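Local coordinates for protein putative transcriptional regulator (MarR/EmrR family) (Acinetobacter sp. ADP1, PDB 3NRV) that probably binds DNA through a winged helix-turn-helix domain and regulates transcription, typically as a dimer, at the interface of chains A and B. Residues are numbered along the deposited sequence; one frame, centred on the assembly and turned at random. Chains: chain A/B, Putative transcriptional regulator (MarR/EmrR family).

The interface of chains A and B. Residues chain A 144, 148; chain B 24, 118, 121-122.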
# COMPACT_ATOMS: atom_id res chain seq x y z
N LYS A 144 -7.72 -10.56 10.67
CA LYS A 144 -8.69 -9.50 10.86
C LYS A 144 -9.09 -8.88 9.52
O LYS A 144 -10.26 -8.58 9.30
CB LYS A 144 -8.16 -8.43 11.82
CG LYS A 144 -9.15 -7.29 12.08
CD LYS A 144 -10.51 -7.80 12.60
CE LYS A 144 -10.38 -8.47 13.96
NZ LYS A 144 -11.72 -8.83 14.54
N MSE A 148 -12.89 -7.94 7.51
CA MSE A 148 -13.33 -6.58 7.21
C MSE A 148 -14.01 -6.51 5.85
O MSE A 148 -14.42 -5.44 5.43
CB MSE A 148 -12.16 -5.59 7.30
CG MSE A 148 -11.53 -5.53 8.72
SE MSE A 148 -9.91 -4.45 8.90
CE MSE A 148 -10.65 -2.69 8.59
N LEU B 24 -5.95 -5.34 2.38
CA LEU B 24 -6.43 -4.20 3.16
C LEU B 24 -6.71 -3.02 2.22
O LEU B 24 -7.77 -2.40 2.28
CB LEU B 24 -5.41 -3.85 4.24
CG LEU B 24 -5.70 -2.67 5.18
CD1 LEU B 24 -7.00 -2.86 5.89
CD2 LEU B 24 -4.54 -2.51 6.17
N ARG B 118 -11.77 2.22 11.10
CA ARG B 118 -11.17 1.08 10.41
C ARG B 118 -9.87 0.61 11.08
O ARG B 118 -9.58 -0.59 11.11
CB ARG B 118 -10.96 1.39 8.92
CG ARG B 118 -12.29 1.56 8.14
CD ARG B 118 -12.07 1.89 6.68
NE ARG B 118 -11.37 0.82 5.96
CZ ARG B 118 -11.97 -0.28 5.50
NH1 ARG B 118 -13.27 -0.45 5.69
NH2 ARG B 118 -11.28 -1.21 4.87
N GLN B 121 -10.74 -1.21 14.18
CA GLN B 121 -11.19 -2.55 13.82
C GLN B 121 -10.01 -3.49 13.53
O GLN B 121 -9.97 -4.62 14.02
CB GLN B 121 -12.17 -2.50 12.64
CG GLN B 121 -12.68 -3.87 12.23
CD GLN B 121 -13.71 -3.81 11.12
OE1 GLN B 121 -13.79 -2.83 10.38
NE2 GLN B 121 -14.50 -4.87 11.00
N LEU B 122 -9.04 -3.01 12.74
CA LEU B 122 -7.87 -3.81 12.38
C LEU B 122 -7.13 -4.35 13.62
O LEU B 122 -6.62 -5.48 13.62
CB LEU B 122 -6.89 -2.95 11.55
CG LEU B 122 -5.59 -3.61 11.09
CD1 LEU B 122 -5.84 -4.80 10.14
CD2 LEU B 122 -4.67 -2.57 10.41
O HOH W 1 -13.52 -3.01 4.35
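A:Met148, a selenomethionine, meets B:Arg118, B:Gln121 and B:Leu122 by turning its CG anti to its own carbonyl carbon (chi1 -62°), running straight through chi2 and then bending at chi3 (68°), which carries the methyl CE back over chain B. B:Gln121 answers with an extended chain, its CG anti to the backbone N, and the two side chains run antiparallel, side against side. CG of A:Met148 thereby lies 3.7 Å from the amide carbon CD of B:Gln121, while CE of A:Met148 sits 3.6 Å from the amide oxygen OE1 of B:Gln121. The selenium rests at van der Waals range over the backbone of B:Leu122, with CD1 of B:Leu24 farther off at the margin.

The patch illustrates how the C-terminal residue of one subunit can be received by the last turns of a partner helix, here 102-122 of chain B, in a pairing consistent with the dimers usual in MarR-type regulators. Helix 128-147 of chain A, just before that residue, contributes the aliphatic part of A:Lys144. Its CG passes 3.4 Å from the backbone O of B:Gln121 and close to the O of B:Leu122, so methylene groups rather than the terminal amine NZ make the approach to these backbone oxygens.

B:Arg118 combines apolar and polar roles. CE of A:Met148 covers the outer part of one guanidinium face of B:Arg118 and lies 3.4 Å from the backbone O of B:Arg118. Water 1 lies in the plane of that guanidinium, beyond its edge, and is held by both NH1 and NH2. The same water stands 2.8 Å from the backbone O of A:Met148.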